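Local coordinates for DUF1780 domain-containing protein (Pseudomonas aeruginosa, PDB 1Y0K), which is of unknown function but is a putative endonuclease, with a fold probably related to the PD-(D/E)XK nucleases, at residues Arg25-Glu30 and Pro58-Lys63; Gln35-Ala40 and Ser171-Gly176; Phe67-Val72 and Asp140-Val145; Pro120-Lys125 and Leu165-Arg170. One frame throughout, in Å; residues are numbered along the deposited sequence.

Interaction 1. Residues Arg25-Glu30 and Pro58-Lys63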
# COMPACT_ATOMS: atom_id res chain seq x y z
N ARG A 25 -15.86 -0.95 -8.16
CA ARG A 25 -16.47 0.24 -7.56
C ARG A 25 -15.53 0.84 -6.52
O ARG A 25 -14.70 0.13 -5.96
CB ARG A 25 -17.81 -0.12 -6.93
CG ARG A 25 -18.85 -0.56 -7.95
CD ARG A 25 -20.12 -1.06 -7.28
NE ARG A 25 -21.24 -1.02 -8.22
CZ ARG A 25 -21.56 -2.00 -9.06
NH1 ARG A 25 -20.85 -3.12 -9.11
NH2 ARG A 25 -22.60 -1.85 -9.86
N LYS A 26 -15.68 2.15 -6.25
CA LYS A 26 -14.70 2.90 -5.45
C LYS A 26 -14.44 2.36 -4.02
O LYS A 26 -13.29 2.05 -3.67
CB LYS A 26 -15.03 4.39 -5.40
CG LYS A 26 -13.95 5.22 -4.70
CD LYS A 26 -14.28 6.70 -4.63
CE LYS A 26 -13.19 7.45 -3.87
NZ LYS A 26 -13.26 7.19 -2.40
N TRP A 27 -15.48 2.27 -3.20
CA TRP A 27 -15.26 1.79 -1.84
C TRP A 27 -14.87 0.31 -1.83
O TRP A 27 -14.01 -0.10 -1.05
CB TRP A 27 -16.46 2.04 -0.92
CG TRP A 27 -16.03 1.89 0.53
CD1 TRP A 27 -15.33 2.80 1.28
CD2 TRP A 27 -16.23 0.75 1.38
NE1 TRP A 27 -15.09 2.30 2.53
CE2 TRP A 27 -15.64 1.05 2.62
CE3 TRP A 27 -16.87 -0.49 1.20
CZ2 TRP A 27 -15.66 0.15 3.70
CZ3 TRP A 27 -16.89 -1.38 2.27
CH2 TRP A 27 -16.29 -1.05 3.50
N ASP A 28 -15.49 -0.47 -2.70
CA ASP A 28 -15.14 -1.89 -2.82
C ASP A 28 -13.65 -2.07 -3.17
O ASP A 28 -12.98 -2.93 -2.61
CB ASP A 28 -16.03 -2.56 -3.87
CG ASP A 28 -15.71 -4.04 -4.04
OD1 ASP A 28 -16.06 -4.83 -3.13
OD2 ASP A 28 -15.13 -4.40 -5.09
N ARG A 29 -13.16 -1.25 -4.09
CA ARG A 29 -11.75 -1.22 -4.49
C ARG A 29 -10.85 -0.95 -3.28
O ARG A 29 -9.84 -1.62 -3.08
CB ARG A 29 -11.56 -0.11 -5.52
CG ARG A 29 -10.29 -0.18 -6.35
CD ARG A 29 -10.48 0.59 -7.65
NE ARG A 29 -11.03 1.93 -7.42
CZ ARG A 29 -11.71 2.63 -8.31
NH1 ARG A 29 -11.94 2.15 -9.53
NH2 ARG A 29 -12.15 3.84 -7.98
N GLU A 30 -11.22 0.06 -2.49
CA GLU A 30 -10.45 0.45 -1.32
C GLU A 30 -10.49 -0.63 -0.24
O GLU A 30 -9.45 -0.94 0.36
CB GLU A 30 -10.94 1.81 -0.79
CG GLU A 30 -10.52 2.95 -1.70
CD GLU A 30 -11.47 4.14 -1.68
OE1 GLU A 30 -12.45 4.14 -0.89
OE2 GLU A 30 -11.23 5.08 -2.47
N PRO A 58 -10.49 9.09 6.75
CA PRO A 58 -9.91 8.10 5.83
C PRO A 58 -10.95 7.45 4.92
O PRO A 58 -12.04 8.01 4.73
CB PRO A 58 -9.32 7.07 6.80
CG PRO A 58 -10.30 7.07 7.95
CD PRO A 58 -10.80 8.50 8.06
N ASP A 59 -10.63 6.28 4.36
CA ASP A 59 -11.53 5.56 3.45
C ASP A 59 -12.17 4.35 4.10
O ASP A 59 -13.37 4.11 3.92
CB ASP A 59 -10.78 5.10 2.20
CG ASP A 59 -10.22 6.26 1.39
OD1 ASP A 59 -11.00 7.19 1.05
OD2 ASP A 59 -9.01 6.24 1.09
N VAL A 60 -11.37 3.59 4.83
CA VAL A 60 -11.81 2.32 5.40
C VAL A 60 -11.38 2.22 6.85
O VAL A 60 -10.19 2.33 7.16
CB VAL A 60 -11.24 1.12 4.59
CG1 VAL A 60 -11.63 -0.21 5.25
CG2 VAL A 60 -11.71 1.16 3.13
N LEU A 61 -12.36 2.01 7.74
CA LEU A 61 -12.07 1.76 9.15
C LEU A 61 -11.95 0.26 9.40
O LEU A 61 -12.76 -0.53 8.91
CB LEU A 61 -13.17 2.34 10.05
CG LEU A 61 -13.56 3.82 9.84
CD1 LEU A 61 -14.78 4.19 10.70
CD2 LEU A 61 -12.40 4.75 10.15
N PHE A 62 -10.93 -0.13 10.15
CA PHE A 62 -10.78 -1.52 10.57
C PHE A 62 -10.08 -1.57 11.91
O PHE A 62 -8.90 -1.22 12.01
CB PHE A 62 -9.97 -2.32 9.54
CG PHE A 62 -9.59 -3.71 10.00
CD1 PHE A 62 -10.53 -4.74 9.95
CD2 PHE A 62 -8.32 -3.98 10.49
CE1 PHE A 62 -10.19 -6.03 10.40
CE2 PHE A 62 -7.98 -5.27 10.93
CZ PHE A 62 -8.91 -6.29 10.88
N LYS A 63 -10.80 -2.01 12.94
CA LYS A 63 -10.22 -2.23 14.29
C LYS A 63 -9.22 -1.16 14.75
O LYS A 63 -8.06 -1.46 15.11
CB LYS A 63 -9.59 -3.62 14.38
CG LYS A 63 -10.56 -4.75 14.09
CD LYS A 63 -9.89 -6.11 14.26
CE LYS A 63 -10.91 -7.22 14.01
NZ LYS A 63 -10.46 -8.55 14.50
O HOH W 1 -10.99 8.38 -1.33
O HOH W 2 -13.51 6.38 0.16
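The segment Pro58-Lys63 enters the edge region of the mixed sheet through a classic beta bulge, in which Asp59 and Val60 both face Phe67 of the next strand, and it meets the first turn of helix 26-40 through those two residues. Pro58-Asp59, with Glu68 further on, reads like the start of a PD-(D/E)XK signature, consistent with the family, although no catalytic role is established here. The CB of Asp59 points toward the helix, and its carboxylate stacks on that of Glu30 with planes 22° apart, Glu30 OE1 lying 3.9 Å from Asp59 OD1. Two like charges so close would tend to raise one another's proton affinity, and several partners probably offset this. Water 2 donates to both carboxylates, to Glu30 OE1 at 2.7 Å and to Asp59 OD1 at 2.8 Å. Lys26 NZ forms a salt bridge with Glu30 OE2, 2.9 Å away on its syn lone pair, and donates to water 1, which in turn lies 2.7 Å from Asp59 OD1. Asp59 OD2 is held separately by the backbone N of Val69. On the backbone of the same residue, Asp59 O accepts from Trp27 NE1 at 2.9 Å, with an N-H...O angle of 152°. The oxygen sits in the indole plane, at the ring edge, while the nitrogen stands 37° out of the carbonyl plane. Val60 completes the contact beside this bond: its CG2, anti to the carbonyl carbon, comes within 3.6 Å of Trp27 NE1 and within 4.0 Å of Glu30 CB.

Interaction 2. Residues Gln35-Ala40 and Ser171-Gly176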
# COMPACT_ATOMS: atom_id res chain seq x y z
N GLN A 35 -8.19 -5.62 2.48
CA GLN A 35 -8.22 -7.07 2.68
C GLN A 35 -6.93 -7.74 2.23
O GLN A 35 -6.40 -8.59 2.94
CB GLN A 35 -9.41 -7.70 1.96
CG GLN A 35 -10.73 -7.48 2.67
CD GLN A 35 -11.84 -8.28 2.02
OE1 GLN A 35 -11.74 -9.50 1.86
NE2 GLN A 35 -12.90 -7.61 1.64
N ARG A 36 -6.43 -7.36 1.05
CA ARG A 36 -5.17 -7.94 0.53
C ARG A 36 -4.01 -7.67 1.48
O ARG A 36 -3.16 -8.54 1.73
CB ARG A 36 -4.85 -7.38 -0.87
CG ARG A 36 -5.89 -7.69 -1.99
CD ARG A 36 -6.17 -9.21 -2.22
NE ARG A 36 -7.01 -9.88 -1.21
CZ ARG A 36 -8.32 -9.68 -1.02
NH1 ARG A 36 -8.97 -10.36 -0.09
NH2 ARG A 36 -8.99 -8.78 -1.74
N PHE A 37 -3.97 -6.46 2.04
CA PHE A 37 -2.93 -6.07 2.99
C PHE A 37 -3.02 -6.89 4.28
O PHE A 37 -2.01 -7.42 4.76
CB PHE A 37 -3.08 -4.56 3.27
CG PHE A 37 -2.13 -4.01 4.30
CD1 PHE A 37 -0.75 -4.07 4.10
CD2 PHE A 37 -2.62 -3.37 5.43
CE1 PHE A 37 0.12 -3.52 5.03
CE2 PHE A 37 -1.75 -2.83 6.38
CZ PHE A 37 -0.37 -2.90 6.17
N LEU A 38 -4.22 -7.02 4.83
CA LEU A 38 -4.41 -7.79 6.06
C LEU A 38 -4.05 -9.27 5.83
O LEU A 38 -3.44 -9.91 6.69
CB LEU A 38 -5.85 -7.65 6.59
CG LEU A 38 -6.24 -6.23 7.05
CD1 LEU A 38 -7.73 -6.19 7.37
CD2 LEU A 38 -5.41 -5.76 8.24
N GLU A 39 -4.44 -9.80 4.67
CA GLU A 39 -4.05 -11.16 4.28
C GLU A 39 -2.54 -11.33 4.19
O GLU A 39 -2.00 -12.34 4.64
CB GLU A 39 -4.74 -11.57 2.98
CG GLU A 39 -6.22 -11.76 3.17
CD GLU A 39 -6.95 -11.95 1.87
OE1 GLU A 39 -6.30 -11.93 0.81
OE2 GLU A 39 -8.19 -12.10 1.91
N ALA A 40 -1.85 -10.33 3.65
CA ALA A 40 -0.39 -10.33 3.59
C ALA A 40 0.24 -10.42 4.98
O ALA A 40 1.26 -11.09 5.16
CB ALA A 40 0.12 -9.09 2.88
N SER A 171 0.81 6.25 10.22
CA SER A 171 1.50 5.09 9.67
C SER A 171 1.43 5.14 8.14
O SER A 171 0.62 5.87 7.57
CB SER A 171 0.89 3.78 10.19
OG SER A 171 -0.39 3.52 9.62
N LEU A 172 2.31 4.38 7.50
CA LEU A 172 2.32 4.29 6.04
C LEU A 172 2.73 2.88 5.72
O LEU A 172 3.74 2.39 6.22
CB LEU A 172 3.31 5.28 5.43
CG LEU A 172 3.56 5.19 3.92
CD1 LEU A 172 2.28 5.42 3.10
CD2 LEU A 172 4.63 6.18 3.51
N SER A 173 1.93 2.25 4.86
CA SER A 173 2.17 0.88 4.43
C SER A 173 1.97 0.80 2.92
O SER A 173 1.27 1.63 2.33
CB SER A 173 1.22 -0.08 5.13
OG SER A 173 1.31 0.02 6.54
N MSE A 174 2.60 -0.21 2.31
CA MSE A 174 2.43 -0.52 0.89
C MSE A 174 2.01 -1.97 0.71
O MSE A 174 2.43 -2.86 1.45
CB MSE A 174 3.73 -0.33 0.11
CG MSE A 174 4.34 1.06 0.09
SE MSE A 174 5.96 0.98 -0.80
CE MSE A 174 6.88 -0.13 0.20
N VAL A 175 1.19 -2.20 -0.31
CA VAL A 175 0.86 -3.56 -0.72
C VAL A 175 0.75 -3.58 -2.24
O VAL A 175 0.32 -2.62 -2.85
CB VAL A 175 -0.43 -4.08 -0.03
CG1 VAL A 175 -1.67 -3.27 -0.45
CG2 VAL A 175 -0.65 -5.59 -0.34
N GLY A 176 1.16 -4.69 -2.84
CA GLY A 176 0.97 -4.89 -4.27
C GLY A 176 0.93 -6.38 -4.54
O GLY A 176 1.00 -7.18 -3.62
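Glu39 OE2 is the best-held polar atom, gripped twice: by Arg36 NH1 at 2.8 Å and by the hydroxyl of Tyr45 outside the two segments. The other oxygen, Glu39 OE1, takes Arg36 NE at 3.0 Å, so the guanidinium clasps the carboxylate side-on, one nitrogen to each oxygen. Both oxygens lie in the guanidinium plane, yet the nitrogens come from above the carboxylate plane; the two flat groups are therefore tilted and not coplanar. This salt bridge, one turn apart on helix 35-40, turns the end of Arg36 away from strand 171-175, even though its CB points toward it. The strand is met instead by the ring of Phe37, which touches Val175 and both CB and OG of Ser173. Phe37 carries the contact, its CG anti to the backbone N (chi1 177°), which extends the ring toward the strand. The tip of the ring touches Ser173, with Phe37 CZ 3.4 Å from both Ser173 CB and Ser173 OG. Further back, Phe37 CD1 lies 4.1 Å from Val175 CB. Val175 sets CG1 in the crowded position between backbone N and carbonyl carbon (chi1 64°), and this leaves CG2 to reach the helix backbone, 4.1 Å from Phe37 CA. The short axes of 35-40 and 171-175 approach to 8.9 Å and cross at 92°, so the helix crosses the strand squarely and meets it at few residues. Within the fold this is helix-on-sheet packing: strand 171-175 lies between strands 140-146 and 179-185, and Phe37 also touches Leu142 of the former and Leu193 of helix 191-194.

Interaction 3. Residues Phe67-Val72 and Asp140-Val145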
# COMPACT_ATOMS: atom_id res chain seq x y z
N PHE A 67 -7.74 3.56 7.48
CA PHE A 67 -6.96 3.36 6.26
C PHE A 67 -7.33 4.37 5.20
O PHE A 67 -8.48 4.41 4.73
CB PHE A 67 -7.15 1.95 5.70
CG PHE A 67 -6.39 0.88 6.45
CD1 PHE A 67 -5.01 0.97 6.64
CD2 PHE A 67 -7.06 -0.24 6.91
CE1 PHE A 67 -4.31 -0.03 7.32
CE2 PHE A 67 -6.37 -1.26 7.57
CZ PHE A 67 -4.99 -1.15 7.78
N GLU A 68 -6.34 5.19 4.83
CA GLU A 68 -6.45 6.15 3.74
C GLU A 68 -5.76 5.51 2.54
O GLU A 68 -4.53 5.41 2.49
CB GLU A 68 -5.78 7.46 4.17
CG GLU A 68 -5.58 8.51 3.08
CD GLU A 68 -6.84 9.25 2.72
OE1 GLU A 68 -7.94 8.85 3.18
OE2 GLU A 68 -6.71 10.24 1.96
N VAL A 69 -6.57 5.05 1.60
CA VAL A 69 -6.07 4.17 0.53
C VAL A 69 -5.79 4.95 -0.75
O VAL A 69 -6.63 5.73 -1.21
CB VAL A 69 -7.09 3.04 0.26
CG1 VAL A 69 -6.67 2.18 -0.94
CG2 VAL A 69 -7.24 2.18 1.53
N PHE A 70 -4.61 4.75 -1.32
CA PHE A 70 -4.32 5.37 -2.61
C PHE A 70 -3.59 4.41 -3.54
O PHE A 70 -3.03 3.42 -3.09
CB PHE A 70 -3.59 6.71 -2.44
CG PHE A 70 -2.19 6.60 -1.89
CD1 PHE A 70 -1.09 6.77 -2.72
CD2 PHE A 70 -1.98 6.36 -0.52
CE1 PHE A 70 0.22 6.70 -2.21
CE2 PHE A 70 -0.67 6.28 0.00
CZ PHE A 70 0.42 6.44 -0.84
N PHE A 71 -3.63 4.72 -4.84
CA PHE A 71 -3.10 3.82 -5.86
C PHE A 71 -1.91 4.44 -6.56
O PHE A 71 -1.94 5.62 -6.96
CB PHE A 71 -4.20 3.44 -6.86
CG PHE A 71 -5.34 2.70 -6.22
CD1 PHE A 71 -6.36 3.40 -5.57
CD2 PHE A 71 -5.38 1.31 -6.25
CE1 PHE A 71 -7.41 2.70 -4.95
CE2 PHE A 71 -6.42 0.61 -5.64
CZ PHE A 71 -7.44 1.32 -4.99
N VAL A 72 -0.85 3.64 -6.67
CA VAL A 72 0.40 4.03 -7.31
C VAL A 72 0.57 3.11 -8.51
O VAL A 72 1.03 1.97 -8.38
CB VAL A 72 1.60 3.91 -6.34
CG1 VAL A 72 2.91 4.36 -7.02
CG2 VAL A 72 1.35 4.75 -5.08
N ASP A 140 -3.85 6.24 8.75
CA ASP A 140 -2.96 5.14 8.38
C ASP A 140 -2.95 5.00 6.86
O ASP A 140 -3.88 4.46 6.27
CB ASP A 140 -3.46 3.86 9.03
CG ASP A 140 -3.58 4.00 10.55
OD1 ASP A 140 -2.56 4.33 11.19
OD2 ASP A 140 -4.69 3.78 11.09
N LEU A 141 -1.90 5.52 6.23
CA LEU A 141 -1.85 5.53 4.77
C LEU A 141 -1.52 4.14 4.25
O LEU A 141 -0.67 3.44 4.81
CB LEU A 141 -0.82 6.55 4.27
CG LEU A 141 -1.28 8.02 4.20
CD1 LEU A 141 -1.98 8.28 2.90
CD2 LEU A 141 -2.20 8.45 5.37
N LEU A 142 -2.20 3.75 3.18
CA LEU A 142 -2.02 2.42 2.57
C LEU A 142 -2.00 2.56 1.06
O LEU A 142 -3.03 2.87 0.45
CB LEU A 142 -3.14 1.46 3.01
CG LEU A 142 -3.08 0.04 2.45
CD1 LEU A 142 -1.76 -0.66 2.83
CD2 LEU A 142 -4.29 -0.78 2.94
N ALA A 143 -0.83 2.35 0.47
CA ALA A 143 -0.66 2.47 -0.98
C ALA A 143 -0.79 1.11 -1.62
O ALA A 143 -0.11 0.17 -1.19
CB ALA A 143 0.73 3.05 -1.31
N PHE A 144 -1.63 0.99 -2.65
CA PHE A 144 -1.60 -0.21 -3.50
C PHE A 144 -0.69 0.12 -4.69
O PHE A 144 -1.00 1.01 -5.49
CB PHE A 144 -2.99 -0.64 -3.97
CG PHE A 144 -2.96 -1.89 -4.81
CD1 PHE A 144 -2.95 -3.14 -4.20
CD2 PHE A 144 -2.91 -1.81 -6.20
CE1 PHE A 144 -2.91 -4.31 -4.96
CE2 PHE A 144 -2.87 -2.98 -6.98
CZ PHE A 144 -2.86 -4.23 -6.35
N VAL A 145 0.44 -0.56 -4.75
CA VAL A 145 1.49 -0.28 -5.71
C VAL A 145 1.55 -1.39 -6.76
O VAL A 145 1.79 -2.57 -6.45
CB VAL A 145 2.87 -0.11 -5.01
CG1 VAL A 145 3.93 0.35 -6.02
CG2 VAL A 145 2.78 0.90 -3.88
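Strands 67-72 and 140-145 form a parallel pair near the middle of the mixed sheet, the two ends of a beta-alpha-beta crossover that returns through helix 119-132. Every residue of one strand is matched with one of the other, from Phe67 with Asp140 to Val72 with Val145, and five backbone hydrogen bonds join them. Bond geometry varies along the strands: Phe144 N meets Phe70 O at 2.8 Å, nearly along the C=O axis, and Val72 N points almost straight at Phe144 O, 2.9 Å away with an angle of 177°. On the face of Glu68, Phe70 and Val72, Phe70 places CG in the crowded position between N and carbonyl carbon (chi1 67°), which lays its ring across Ala143. Ala143 CB makes a CH-pi contact 26° off the ring normal and lies 3.4 Å from Phe70 CZ. Leu141 CD1 touches both neighbours, 3.6 Å from Glu68 CG and 3.8 Å from Phe70 CE2. On the opposite face Phe67 turns a ring face to Leu142 CD2, with Phe67 CD1 4.1 Å from Leu142 CB, and Phe71 CD2 packs 3.8 Å from Phe144 CB. Further out, the acids are positioned by partners beyond the strands. Glu68 probably occupies the acidic position of the PD-(D/E)XK signature, with Phe70 where a lysine commonly stands. The Glu68 chain bends at chi2, sending OE2 to a salt bridge with Lys125, whereas Asp140 OD2 is held by Arg170 and Gly66 N, and Asp140 OD1 by Ser171 OG.

Interaction 4. Residues Pro120-Lys125 and Leu165-Arg170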
# COMPACT_ATOMS: atom_id res chain seq x y z
N PRO A 120 4.61 11.89 -5.08
CA PRO A 120 3.69 12.88 -5.67
C PRO A 120 2.31 12.90 -5.01
O PRO A 120 1.82 13.97 -4.64
CB PRO A 120 3.62 12.44 -7.14
CG PRO A 120 5.00 11.85 -7.37
CD PRO A 120 5.21 11.03 -6.12
N THR A 121 1.71 11.73 -4.82
CA THR A 121 0.39 11.65 -4.22
C THR A 121 0.42 12.02 -2.74
O THR A 121 -0.44 12.77 -2.27
CB THR A 121 -0.23 10.25 -4.45
OG1 THR A 121 -0.45 10.08 -5.86
CG2 THR A 121 -1.57 10.11 -3.75
N LEU A 122 1.42 11.52 -2.02
CA LEU A 122 1.53 11.86 -0.59
C LEU A 122 1.71 13.36 -0.35
O LEU A 122 1.12 13.91 0.58
CB LEU A 122 2.61 11.05 0.10
CG LEU A 122 2.22 9.57 0.33
CD1 LEU A 122 3.38 8.82 0.94
CD2 LEU A 122 0.99 9.43 1.25
N ARG A 123 2.48 14.03 -1.22
CA ARG A 123 2.65 15.49 -1.14
C ARG A 123 1.33 16.23 -1.34
O ARG A 123 1.02 17.18 -0.60
CB ARG A 123 3.69 15.98 -2.16
CG ARG A 123 5.11 15.53 -1.82
CD ARG A 123 6.09 15.81 -2.96
NE ARG A 123 7.39 15.20 -2.70
CZ ARG A 123 8.21 14.74 -3.64
NH1 ARG A 123 7.88 14.82 -4.92
NH2 ARG A 123 9.36 14.19 -3.29
N LYS A 124 0.55 15.80 -2.34
CA LYS A 124 -0.74 16.41 -2.64
C LYS A 124 -1.72 16.22 -1.49
O LYS A 124 -2.41 17.16 -1.08
CB LYS A 124 -1.35 15.82 -3.92
CG LYS A 124 -0.64 16.20 -5.22
CD LYS A 124 -1.37 15.56 -6.41
CE LYS A 124 -0.74 15.96 -7.75
NZ LYS A 124 -1.09 17.36 -8.16
N LYS A 125 -1.77 14.99 -0.95
CA LYS A 125 -2.63 14.73 0.22
C LYS A 125 -2.23 15.55 1.44
O LYS A 125 -3.08 16.19 2.07
CB LYS A 125 -2.59 13.25 0.61
CG LYS A 125 -3.31 12.32 -0.32
CD LYS A 125 -3.38 10.93 0.35
CE LYS A 125 -4.16 9.93 -0.48
NZ LYS A 125 -5.60 10.29 -0.62
N LEU A 165 7.43 10.51 6.98
CA LEU A 165 7.38 10.75 8.43
C LEU A 165 7.10 12.22 8.73
O LEU A 165 6.22 12.55 9.53
CB LEU A 165 8.69 10.33 9.10
CG LEU A 165 8.92 8.83 9.35
CD1 LEU A 165 10.40 8.56 9.61
CD2 LEU A 165 8.07 8.36 10.53
N ARG A 166 7.82 13.11 8.05
CA ARG A 166 7.64 14.56 8.23
C ARG A 166 6.24 15.08 7.85
O ARG A 166 5.81 16.12 8.34
CB ARG A 166 8.75 15.35 7.52
CG ARG A 166 10.10 15.25 8.24
CD ARG A 166 11.05 16.39 7.86
NE ARG A 166 11.55 16.25 6.50
CZ ARG A 166 12.65 15.58 6.16
NH1 ARG A 166 13.40 14.98 7.09
NH2 ARG A 166 13.01 15.51 4.88
N GLN A 167 5.52 14.35 6.99
CA GLN A 167 4.16 14.75 6.58
C GLN A 167 3.11 14.54 7.68
O GLN A 167 1.98 15.07 7.59
CB GLN A 167 3.75 14.03 5.28
CG GLN A 167 4.51 14.52 4.04
CD GLN A 167 4.36 13.60 2.84
OE1 GLN A 167 3.92 12.45 2.96
NE2 GLN A 167 4.74 14.11 1.65
N GLY A 168 3.47 13.76 8.70
CA GLY A 168 2.68 13.63 9.93
C GLY A 168 1.69 12.49 10.03
O GLY A 168 0.96 12.40 11.02
N TRP A 169 1.64 11.62 9.02
CA TRP A 169 0.76 10.43 9.07
C TRP A 169 1.04 9.55 10.28
O TRP A 169 2.17 9.47 10.75
CB TRP A 169 0.93 9.56 7.81
CG TRP A 169 1.08 10.32 6.54
CD1 TRP A 169 2.20 10.37 5.74
CD2 TRP A 169 0.10 11.16 5.93
NE1 TRP A 169 1.95 11.18 4.65
CE2 TRP A 169 0.68 11.69 4.75
CE3 TRP A 169 -1.21 11.53 6.27
CZ2 TRP A 169 -0.01 12.55 3.90
CZ3 TRP A 169 -1.89 12.39 5.42
CH2 TRP A 169 -1.29 12.89 4.25
N ARG A 170 0.01 8.85 10.77
CA ARG A 170 0.20 7.92 11.87
C ARG A 170 1.03 6.69 11.45
O ARG A 170 1.83 6.17 12.23
CB ARG A 170 -1.14 7.45 12.43
CG ARG A 170 -0.95 6.61 13.69
CD ARG A 170 -2.23 6.46 14.46
NE ARG A 170 -3.21 5.64 13.75
CZ ARG A 170 -4.43 5.42 14.22
NH1 ARG A 170 -4.80 5.97 15.38
NH2 ARG A 170 -5.29 4.67 13.54
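After helix 162-166 the backbone changes course at Gly168, whose positive phi of 94° would press a CB against the preceding carbonyl oxygen, and the bond from Gly168 N to Leu165 O (3.1 Å) closes the turn, bringing Gln167 and Trp169 onto the same side. These two then meet helix 120-125, with Arg123 and Gln167 the nearest pair by CA. They are linked to each other: Trp169 NE1 donates to Gln167 OE1 at 2.9 Å with an angle of 153°. The nitrogen lies in the amide plane on a lone pair of OE1, so the bond fixes the rotation of the amide against the indole edge. The extended Gln167 chain lays its amide across Leu122, crossing it at about a right angle, and OE1 is 3.4 Å from Leu122 CB. The other amide atom, Gln167 NE2, lies by the backbone N of Arg123 and 3.8 Å from Arg123 CG, whose guanidinium continues to a salt bridge with Glu163. Leu122 reaches the pyrrole side of the indole with CD2, 3.9 Å from Trp169 NE1. At the far rim, Trp169 CZ2 meets Leu122 O in the ring plane at 3.8 Å, and Trp169 CH2 approaches Lys125 CB at 3.9 Å. The indole edge is thus directed at the helix backbone, with Leu122 O in its plane. On the sheet side, both Leu122 and Trp169 touch Leu141 of strand 140-146. Trp169 also touches Ala126 and Tyr129, so the loop leading into strand 171-175 is packed along helix 119-132.

From the N terminus, helix 26-40 supplies the first halves of interactions 1 and 2. Interaction 1 closes a short loop, back to the strand 60-62 region, before interaction 3 opens. Interaction 2 closes a long loop, from residue 35 to strand 171-175, and crosses interaction 1, whose second segment falls inside it. Interactions 3 and 4 both nest within that loop and cross each other, since helix 119-132 comes between the two strands of interaction 3 in sequence. Together they tie helix 26-40 to one face of the mixed sheet and helix 119-132 to the other. Interaction 3 lies between: it touches the remaining three, while interactions 1 and 4, with centres about 19 Å apart, do not meet.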